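Local coordinates for protein serine protease (Arthrobacter nicotinovorans, PDB 3WY8) that probably hydrolyses peptide bonds as the trypsin-like protease domain, the C-terminal part, of a longer protein with keratinolytic activity, at residues N28-V38 / K105-V115; Y69-P80 / T93-Q104. All coordinates share one frame; numbering follows the deposited sequence.

Contact 1 of 2, residues N28-V38 / K105-V115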
loop_
_atom_site.group_PDB
_atom_site.type_symbol
_atom_site.label_atom_id
_atom_site.label_comp_id
_atom_site.label_asym_id
_atom_site.label_seq_id
_atom_site.Cartn_x
_atom_site.Cartn_y
_atom_site.Cartn_z
ATOM N N ASN A 28 4.799 1.227 0.574
ATOM C CA ASN A 28 5.475 2.483 0.862
ATOM C C ASN A 28 6.200 2.438 2.193
ATOM O O ASN A 28 5.645 1.965 3.190
ATOM C CB ASN A 28 4.448 3.619 0.870
ATOM C CG ASN A 28 5.087 4.986 0.886
ATOM O OD1 ASN A 28 6.003 5.269 0.113
ATOM N ND2 ASN A 28 4.587 5.854 1.753
ATOM N N SER A 29 7.442 2.925 2.206
ATOM C CA SER A 29 8.186 3.092 3.447
ATOM C C SER A 29 7.557 4.232 4.251
ATOM O O SER A 29 7.483 5.369 3.779
ATOM C CB SER A 29 9.663 3.377 3.161
ATOM O OG SER A 29 10.379 3.625 4.365
ATOM N N VAL A 30 7.078 3.914 5.453
ATOM C CA VAL A 30 6.419 4.916 6.303
ATOM C C VAL A 30 7.216 5.158 7.575
ATOM O O VAL A 30 7.868 4.250 8.095
ATOM C CB VAL A 30 4.946 4.555 6.642
ATOM C CG1 VAL A 30 4.077 4.630 5.386
ATOM C CG2 VAL A 30 4.828 3.176 7.302
ATOM N N THR A 31 7.170 6.394 8.062
ATOM C CA THR A 31 7.943 6.770 9.240
ATOM C C THR A 31 7.514 5.913 10.426
ATOM O O THR A 31 6.329 5.678 10.631
ATOM C CB THR A 31 7.793 8.264 9.559
ATOM O OG1 THR A 31 8.093 9.031 8.383
ATOM C CG2 THR A 31 8.741 8.672 10.672
ATOM N N ALA A 32 8.497 5.432 11.180
ATOM C CA ALA A 32 8.259 4.508 12.282
ATOM C C ALA A 32 9.521 4.413 13.119
ATOM O O ALA A 32 10.627 4.451 12.576
ATOM C CB ALA A 32 7.890 3.131 11.746
ATOM N N ALA A 33 9.357 4.274 14.435
ATOM C CA ALA A 33 10.498 4.154 15.347
ATOM C C ALA A 33 11.487 3.064 14.925
ATOM O O ALA A 33 12.699 3.237 15.070
ATOM C CB ALA A 33 10.023 3.925 16.773
ATOM N N ASN A 34 10.975 1.955 14.386
ATOM C CA ASN A 34 11.834 0.850 13.955
ATOM C C ASN A 34 12.580 1.077 12.629
ATOM O O ASN A 34 13.429 0.265 12.242
ATOM C CB ASN A 34 11.065 -0.483 13.938
ATOM C CG ASN A 34 9.885 -0.492 12.966
ATOM O OD1 ASN A 34 9.783 0.337 12.059
ATOM N ND2 ASN A 34 8.987 -1.451 13.159
ATOM N N LYS A 35 12.248 2.177 11.948
ATOM C CA LYS A 35 12.831 2.543 10.646
ATOM C C LYS A 35 12.726 1.431 9.598
ATOM O O LYS A 35 13.541 1.358 8.666
ATOM C CB LYS A 35 14.290 2.983 10.806
ATOM C CG LYS A 35 14.468 4.287 11.571
ATOM C CD LYS A 35 15.940 4.621 11.693
ATOM C CE LYS A 35 16.149 5.973 12.342
ATOM N NZ LYS A 35 17.540 6.449 12.129
ATOM N N SER A 36 11.708 0.585 9.748
ATOM C CA SER A 36 11.599 -0.650 8.976
ATOM C C SER A 36 10.183 -0.943 8.489
ATOM O O SER A 36 9.915 -2.035 7.972
ATOM C CB SER A 36 12.078 -1.830 9.829
ATOM O OG SER A 36 13.437 -1.678 10.188
ATOM N N THR A 37 9.280 0.021 8.651
ATOM C CA THR A 37 7.857 -0.228 8.417
ATOM C C THR A 37 7.415 0.152 7.008
ATOM O O THR A 37 7.783 1.210 6.491
ATOM C CB THR A 37 6.981 0.458 9.494
ATOM O OG1 THR A 37 7.415 0.027 10.789
ATOM C CG2 THR A 37 5.503 0.097 9.333
ATOM N N VAL A 38 6.630 -0.743 6.408
ATOM C CA VAL A 38 6.105 -0.588 5.053
ATOM C C VAL A 38 4.587 -0.685 5.107
ATOM O O VAL A 38 4.037 -1.650 5.637
ATOM C CB VAL A 38 6.663 -1.680 4.097
ATOM C CG1 VAL A 38 5.923 -1.672 2.751
ATOM C CG2 VAL A 38 8.160 -1.486 3.881
ATOM N N LYS A 105 18.874 -0.310 8.091
ATOM C CA LYS A 105 17.415 -0.220 8.213
ATOM C C LYS A 105 16.816 0.480 6.990
ATOM O O LYS A 105 17.396 1.430 6.464
ATOM C CB LYS A 105 17.026 0.514 9.505
ATOM C CG LYS A 105 17.246 -0.321 10.780
ATOM C CD LYS A 105 17.273 0.534 12.043
ATOM C CE LYS A 105 18.686 1.013 12.369
ATOM N NZ LYS A 105 18.762 1.723 13.683
ATOM N N LEU A 106 15.654 0.007 6.543
ATOM C CA LEU A 106 15.043 0.483 5.296
ATOM C C LEU A 106 14.957 2.008 5.175
ATOM O O LEU A 106 15.359 2.578 4.154
ATOM C CB LEU A 106 13.664 -0.158 5.091
ATOM C CG LEU A 106 12.856 0.266 3.857
ATOM C CD1 LEU A 106 13.525 -0.170 2.557
ATOM C CD2 LEU A 106 11.463 -0.298 3.937
ATOM N N ALA A 107 14.433 2.657 6.213
ATOM C CA ALA A 107 14.219 4.104 6.191
ATOM C C ALA A 107 15.523 4.898 6.149
ATOM O O ALA A 107 15.548 6.032 5.667
ATOM C CB ALA A 107 13.357 4.536 7.375
ATOM N N ASP A 108 16.605 4.297 6.642
ATOM C CA ASP A 108 17.924 4.919 6.564
ATOM C C ASP A 108 18.464 4.919 5.136
ATOM O O ASP A 108 19.275 5.778 4.776
ATOM C CB ASP A 108 18.913 4.236 7.511
ATOM C CG ASP A 108 18.732 4.663 8.965
ATOM O OD1 ASP A 108 18.281 5.804 9.217
ATOM O OD2 ASP A 108 19.054 3.855 9.861
ATOM N N VAL A 109 17.997 3.966 4.330
ATOM C CA VAL A 109 18.421 3.836 2.935
ATOM C C VAL A 109 17.514 4.622 1.984
ATOM O O VAL A 109 18.007 5.327 1.100
ATOM C CB VAL A 109 18.515 2.348 2.501
ATOM C CG1 VAL A 109 19.035 2.216 1.057
ATOM C CG2 VAL A 109 19.405 1.570 3.455
ATOM N N VAL A 110 16.198 4.512 2.170
ATOM C CA VAL A 110 15.247 5.090 1.203
ATOM C C VAL A 110 14.344 6.205 1.745
ATOM O O VAL A 110 13.515 6.749 1.011
ATOM C CB VAL A 110 14.373 3.995 0.523
ATOM C CG1 VAL A 110 15.246 2.939 -0.130
ATOM C CG2 VAL A 110 13.408 3.356 1.523
ATOM N N GLY A 111 14.503 6.546 3.021
ATOM C CA GLY A 111 13.630 7.532 3.651
ATOM C C GLY A 111 12.260 6.937 3.926
ATOM O O GLY A 111 12.068 5.725 3.814
ATOM N N SER A 112 11.310 7.795 4.280
ATOM C CA SER A 112 9.962 7.350 4.621
ATOM C C SER A 112 8.953 8.490 4.549
ATOM O O SER A 112 9.318 9.669 4.613
ATOM C CB SER A 112 9.948 6.720 6.016
ATOM O OG SER A 112 10.285 7.675 7.007
ATOM N N SER A 113 7.682 8.124 4.405
ATOM C CA SER A 113 6.591 9.089 4.381
ATOM C C SER A 113 5.985 9.235 5.765
ATOM O O SER A 113 5.830 8.248 6.488
ATOM C CB SER A 113 5.493 8.627 3.429
ATOM O OG SER A 113 5.978 8.476 2.108
ATOM N N GLY A 114 5.625 10.464 6.123
ATOM C CA GLY A 114 4.784 10.692 7.291
ATOM C C GLY A 114 3.412 10.086 7.056
ATOM O O GLY A 114 3.004 9.880 5.904
ATOM N N VAL A 115 2.711 9.786 8.145
ATOM C CA VAL A 115 1.361 9.221 8.070
ATOM C C VAL A 115 0.338 10.094 8.790
ATOM O O VAL A 115 0.685 10.844 9.707
ATOM C CB VAL A 115 1.295 7.763 8.621
ATOM C CG1 VAL A 115 2.010 6.805 7.681
ATOM C CG2 VAL A 115 1.867 7.668 10.039
HETATM O O HOH W 1 15.478 2.266 14.608
HETATM O O HOH W 2 14.794 -2.522 7.830
#
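The side-chain amide of N28 meets S113 at its rim: S113 OG lies in the amide plane, 3.0 Å from N28 ND2, and the N-H...O angle of 169° makes the bond nearly straight. The same amide is also held from outside the two segments, by H10 at OD1 and Q185 at ND2, which fixes which way round it sits. A second flat group in the contact is the D108 carboxylate. K35, extended beyond CG, runs past it with CD at similar distances from both oxygens, and K35 NZ makes a salt bridge of 3.1 Å to D108 OD1, on that oxygen's syn lone pair.

Between these ends the backbones are joined by a single beta bridge, V30 with S113: S113 N donates to S29 O, and T31 N to S113 O at 2.8 Å. S29 OG stands anti to its own N (chi1 176°), and this turns it onto G111 O, 2.8 Å away in the carbonyl plane. T31 OG1 and S112 OG share a further hydrogen bond of 2.9 Å. At the start of helix 106-110, A107 N donates to K35 O (2.9 Å, 172°), while a water links L106 N to S36 OG. Apolar closure comes from V38 CG2 on L106 CD2, 3.5 Å apart, their side chains crossing at about a right angle.

Chemically, the first amides of the helix are satisfied by K35 O and water, and the nearby lysines K35 and K105, together with the helix start, would favour a negative D108.

Contact 2 of 2, residues Y69-P80 / T93-Q104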
loop_
_atom_site.group_PDB
_atom_site.type_symbol
_atom_site.label_atom_id
_atom_site.label_comp_id
_atom_site.label_asym_id
_atom_site.label_seq_id
_atom_site.Cartn_x
_atom_site.Cartn_y
_atom_site.Cartn_z
ATOM N N TYR A 69 18.050 -0.193 -4.541
ATOM C CA TYR A 69 18.300 -0.164 -3.099
ATOM C C TYR A 69 18.133 -1.548 -2.463
ATOM O O TYR A 69 17.940 -1.672 -1.253
ATOM C CB TYR A 69 17.410 0.893 -2.422
ATOM C CG TYR A 69 17.518 2.254 -3.076
ATOM C CD1 TYR A 69 18.588 3.104 -2.789
ATOM C CD2 TYR A 69 16.569 2.681 -4.002
ATOM C CE1 TYR A 69 18.700 4.348 -3.396
ATOM C CE2 TYR A 69 16.672 3.922 -4.615
ATOM C CZ TYR A 69 17.740 4.750 -4.308
ATOM O OH TYR A 69 17.844 5.980 -4.910
ATOM N N GLY A 70 18.229 -2.586 -3.295
ATOM C CA GLY A 70 18.145 -3.973 -2.848
ATOM C C GLY A 70 16.733 -4.505 -2.669
ATOM O O GLY A 70 15.747 -3.778 -2.856
ATOM N N LYS A 71 16.650 -5.788 -2.322
ATOM C CA LYS A 71 15.383 -6.460 -2.059
ATOM C C LYS A 71 15.276 -6.692 -0.560
ATOM O O LYS A 71 16.191 -7.250 0.053
ATOM C CB LYS A 71 15.314 -7.801 -2.800
ATOM C CG LYS A 71 15.368 -7.703 -4.325
ATOM C CD LYS A 71 15.530 -9.087 -4.973
ATOM C CE LYS A 71 16.921 -9.675 -4.716
ATOM N NZ LYS A 71 17.128 -11.011 -5.357
ATOM N N TRP A 72 14.159 -6.264 0.019
ATOM C CA TRP A 72 13.970 -6.289 1.464
ATOM C C TRP A 72 12.961 -7.358 1.850
ATOM O O TRP A 72 11.902 -7.465 1.233
ATOM C CB TRP A 72 13.532 -4.903 1.958
ATOM C CG TRP A 72 14.577 -3.849 1.714
ATOM C CD1 TRP A 72 14.904 -3.270 0.516
ATOM C CD2 TRP A 72 15.450 -3.269 2.690
ATOM N NE1 TRP A 72 15.923 -2.358 0.690
ATOM C CE2 TRP A 72 16.276 -2.339 2.013
ATOM C CE3 TRP A 72 15.609 -3.437 4.073
ATOM C CZ2 TRP A 72 17.252 -1.580 2.676
ATOM C CZ3 TRP A 72 16.583 -2.684 4.730
ATOM C CH2 TRP A 72 17.389 -1.769 4.027
ATOM N N THR A 73 13.298 -8.151 2.865
ATOM C CA THR A 73 12.454 -9.263 3.306
ATOM C C THR A 73 11.722 -8.912 4.605
ATOM O O THR A 73 12.306 -8.313 5.507
ATOM C CB THR A 73 13.294 -10.548 3.503
ATOM O OG1 THR A 73 13.990 -10.847 2.287
ATOM C CG2 THR A 73 12.407 -11.743 3.880
ATOM N N ALA A 74 10.445 -9.283 4.691
ATOM C CA ALA A 74 9.646 -9.024 5.891
ATOM C C ALA A 74 10.014 -9.973 7.017
ATOM O O ALA A 74 10.107 -11.184 6.812
ATOM C CB ALA A 74 8.159 -9.140 5.587
ATOM N N LYS A 75 10.222 -9.419 8.207
ATOM C CA LYS A 75 10.363 -10.261 9.389
ATOM C C LYS A 75 9.021 -10.471 10.085
ATOM O O LYS A 75 8.794 -11.516 10.681
ATOM C CB LYS A 75 11.433 -9.737 10.353
ATOM C CG LYS A 75 11.143 -8.416 11.012
ATOM C CD LYS A 75 12.091 -8.189 12.181
ATOM C CE LYS A 75 11.718 -6.918 12.912
ATOM N NZ LYS A 75 12.824 -6.394 13.758
ATOM N N ALA A 76 8.125 -9.488 9.991
ATOM C CA ALA A 76 6.800 -9.607 10.600
ATOM C C ALA A 76 5.743 -8.840 9.815
ATOM O O ALA A 76 6.063 -7.921 9.065
ATOM C CB ALA A 76 6.838 -9.148 12.056
ATOM N N LEU A 77 4.485 -9.246 9.983
ATOM C CA LEU A 77 3.362 -8.659 9.253
ATOM C C LEU A 77 2.223 -8.372 10.211
ATOM O O LEU A 77 1.902 -9.203 11.070
ATOM C CB LEU A 77 2.883 -9.605 8.148
ATOM C CG LEU A 77 3.933 -10.133 7.171
ATOM C CD1 LEU A 77 3.393 -11.339 6.410
ATOM C CD2 LEU A 77 4.402 -9.032 6.223
ATOM N N TYR A 78 1.613 -7.197 10.062
ATOM C CA TYR A 78 0.588 -6.728 10.994
ATOM C C TYR A 78 -0.662 -6.236 10.286
ATOM O O TYR A 78 -0.631 -5.220 9.597
ATOM C CB TYR A 78 1.155 -5.622 11.890
ATOM C CG TYR A 78 2.346 -6.092 12.684
ATOM C CD1 TYR A 78 2.181 -6.682 13.937
ATOM C CD2 TYR A 78 3.637 -5.986 12.167
ATOM C CE1 TYR A 78 3.277 -7.136 14.662
ATOM C CE2 TYR A 78 4.740 -6.439 12.884
ATOM C CZ TYR A 78 4.552 -7.013 14.129
ATOM O OH TYR A 78 5.648 -7.457 14.834
ATOM N N ALA A 79 -1.757 -6.964 10.469
ATOM C CA ALA A 79 -3.053 -6.551 9.954
ATOM C C ALA A 79 -4.042 -6.457 11.116
ATOM O O ALA A 79 -3.891 -7.179 12.108
ATOM C CB ALA A 79 -3.545 -7.538 8.906
ATOM N N PRO A 80 -5.053 -5.569 11.007
ATOM C CA PRO A 80 -6.071 -5.507 12.054
ATOM C C PRO A 80 -6.847 -6.814 12.151
ATOM O O PRO A 80 -6.959 -7.547 11.156
ATOM C CB PRO A 80 -6.999 -4.369 11.599
ATOM C CG PRO A 80 -6.670 -4.112 10.183
ATOM C CD PRO A 80 -5.246 -4.525 9.984
ATOM N N THR A 93 -5.935 -2.504 5.317
ATOM C CA THR A 93 -4.613 -1.901 5.376
ATOM C C THR A 93 -3.797 -2.723 6.353
ATOM O O THR A 93 -4.332 -3.246 7.331
ATOM C CB THR A 93 -4.656 -0.421 5.827
ATOM O OG1 THR A 93 -5.344 0.357 4.843
ATOM C CG2 THR A 93 -3.251 0.155 5.997
ATOM N N ALA A 94 -2.508 -2.845 6.069
ATOM C CA ALA A 94 -1.603 -3.573 6.938
ATOM C C ALA A 94 -0.195 -3.012 6.825
ATOM O O ALA A 94 0.102 -2.213 5.936
ATOM C CB ALA A 94 -1.628 -5.057 6.600
ATOM N N PHE A 95 0.665 -3.418 7.752
ATOM C CA PHE A 95 2.015 -2.906 7.806
ATOM C C PHE A 95 2.988 -4.053 7.959
ATOM O O PHE A 95 2.807 -4.937 8.795
ATOM C CB PHE A 95 2.171 -1.891 8.945
ATOM C CG PHE A 95 1.235 -0.728 8.829
ATOM C CD1 PHE A 95 1.611 0.418 8.139
ATOM C CD2 PHE A 95 -0.048 -0.798 9.370
ATOM C CE1 PHE A 95 0.733 1.494 8.008
ATOM C CE2 PHE A 95 -0.939 0.268 9.238
ATOM C CZ PHE A 95 -0.546 1.418 8.560
ATOM N N ALA A 96 4.002 -4.047 7.109
ATOM C CA ALA A 96 5.047 -5.043 7.180
ATOM C C ALA A 96 6.261 -4.412 7.848
ATOM O O ALA A 96 6.549 -3.232 7.636
ATOM C CB ALA A 96 5.381 -5.529 5.788
ATOM N N VAL A 97 6.964 -5.194 8.664
ATOM C CA VAL A 97 8.210 -4.742 9.279
ATOM C C VAL A 97 9.359 -5.537 8.673
ATOM O O VAL A 97 9.363 -6.767 8.711
ATOM C CB VAL A 97 8.185 -4.872 10.816
ATOM C CG1 VAL A 97 9.517 -4.425 11.418
ATOM C CG2 VAL A 97 7.054 -4.038 11.383
ATOM N N MET A 98 10.318 -4.818 8.097
ATOM C CA MET A 98 11.353 -5.432 7.270
ATOM C C MET A 98 12.597 -5.771 8.074
ATOM O O MET A 98 12.962 -5.045 9.003
ATOM C CB MET A 98 11.725 -4.503 6.106
ATOM C CG MET A 98 10.543 -3.995 5.277
ATOM S SD MET A 98 9.559 -5.308 4.501
ATOM C CE MET A 98 8.294 -5.595 5.675
ATOM N N ASN A 99 13.236 -6.883 7.720
ATOM C CA ASN A 99 14.578 -7.196 8.201
ATOM C C ASN A 99 15.558 -6.123 7.744
ATOM O O ASN A 99 15.307 -5.419 6.765
ATOM C CB ASN A 99 15.047 -8.540 7.631
ATOM C CG ASN A 99 14.380 -9.727 8.289
ATOM O OD1 ASN A 99 14.451 -9.903 9.505
ATOM N ND2 ASN A 99 13.749 -10.568 7.481
ATOM N N THR A 100 16.678 -5.999 8.453
ATOM C CA THR A 100 17.781 -5.189 7.963
ATOM C C THR A 100 18.378 -5.841 6.716
ATOM O O THR A 100 18.324 -7.064 6.557
ATOM C CB THR A 100 18.884 -4.990 9.029
ATOM O OG1 THR A 100 19.246 -6.258 9.590
ATOM C CG2 THR A 100 18.396 -4.062 10.135
ATOM N N LEU A 101 18.915 -5.015 5.825
ATOM C CA LEU A 101 19.618 -5.500 4.643
ATOM C C LEU A 101 21.027 -4.924 4.652
ATOM O O LEU A 101 21.203 -3.704 4.666
ATOM C CB LEU A 101 18.878 -5.106 3.360
ATOM C CG LEU A 101 19.432 -5.630 2.029
ATOM C CD1 LEU A 101 19.209 -7.136 1.886
ATOM C CD2 LEU A 101 18.800 -4.882 0.862
ATOM N N ASN A 102 22.022 -5.811 4.649
ATOM C CA ASN A 102 23.430 -5.414 4.738
ATOM C C ASN A 102 23.688 -4.505 5.942
ATOM O O ASN A 102 24.427 -3.518 5.853
ATOM C CB ASN A 102 23.903 -4.753 3.434
ATOM C CG ASN A 102 23.688 -5.633 2.217
ATOM O OD1 ASN A 102 23.719 -6.863 2.304
ATOM N ND2 ASN A 102 23.467 -5.002 1.071
ATOM N N GLY A 103 23.047 -4.847 7.059
ATOM C CA GLY A 103 23.206 -4.135 8.323
ATOM C C GLY A 103 22.484 -2.802 8.405
ATOM O O GLY A 103 22.659 -2.067 9.378
ATOM N N GLN A 104 21.666 -2.492 7.398
ATOM C CA GLN A 104 20.994 -1.197 7.304
ATOM C C GLN A 104 19.482 -1.315 7.461
ATOM O O GLN A 104 18.884 -2.290 7.012
ATOM C CB GLN A 104 21.297 -0.537 5.961
ATOM C CG GLN A 104 22.727 -0.050 5.778
ATOM C CD GLN A 104 22.913 0.688 4.465
ATOM O OE1 GLN A 104 22.942 0.079 3.392
ATOM N NE2 GLN A 104 23.037 2.007 4.543
HETATM O O HOH W 3 15.600 -7.214 4.315
HETATM O O HOH W 4 13.923 -4.492 11.347
#
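The K75 side chain crosses those of N99 and V97 at a slant. Its CB lies 3.1 Å from N99 OD1. CG, placed between the backbone N and the carbonyl carbon (chi1 66°), comes to 3.3 Å from V97 O; CD passes farther from N99 OD1, and CE packs on V97 CG1 at 3.6 Å. At the tip, NZ has a weak bond to a water that also donates to M98 O, and a long, weak ion pair with the C-terminal carboxylate of S219. The other branch of V97, CG2, touches Y78 CE2 at 3.7 Å, while F95 O sits at the edge of the Y78 ring, in its plane.

W72 carries the other end. L101 CB stands over one face of its indole, 3.6 Å from the centroid of the six-membered ring and 10° off the normal, a CH-pi contact. The rim meets carbonyls instead: N99 O is 3.4 Å from CE3, and Q104 O approaches CZ3 and CH2. NE1 donates to Y69 O within its own segment, which helps fix the rotation of the ring. An alanine here is likely to leave L101 without its aromatic cover and Y69 O without its indole donor.

The register shifts by one where K75 N (2.8 Å) and A76 N (3.3 Å) both donate to V97 O, in the carbonyl plane. Beyond it, strands 76-78 and 94-98 run antiparallel at 164°, with A76, V97, Y78 and F95 on one face and L77 and A96 on the other. K75 and A76 together facing V97 make a classic beta bulge, where strand 72-78 of the trypsin-like barrel turns a corner.

How the contacts relate
The centres of the two contacts are about 10 Å apart. Along the chain, contact 2 is nested inside the loop closed by contact 1: 28-38 comes first, then 69-80 and 93-104, and 105-115 follows directly, so strand 94-98 leads on to helix 106-110. Both reach the six-stranded antiparallel barrel, where strand 37-40 neighbours 94-98; V38 N to A96 O and S36 O to M98 N, each 2.8 Å, are probable hydrogen bonds between them. W72 CZ3 packs 3.4 Å from L106 N. Contact 2 pairs two barrel strands; contact 1 fastens the continuation of one, 94-98, back onto the barrel. The T93 side chain lies near, without touching, S171, H43 and D92, probably the catalytic triad.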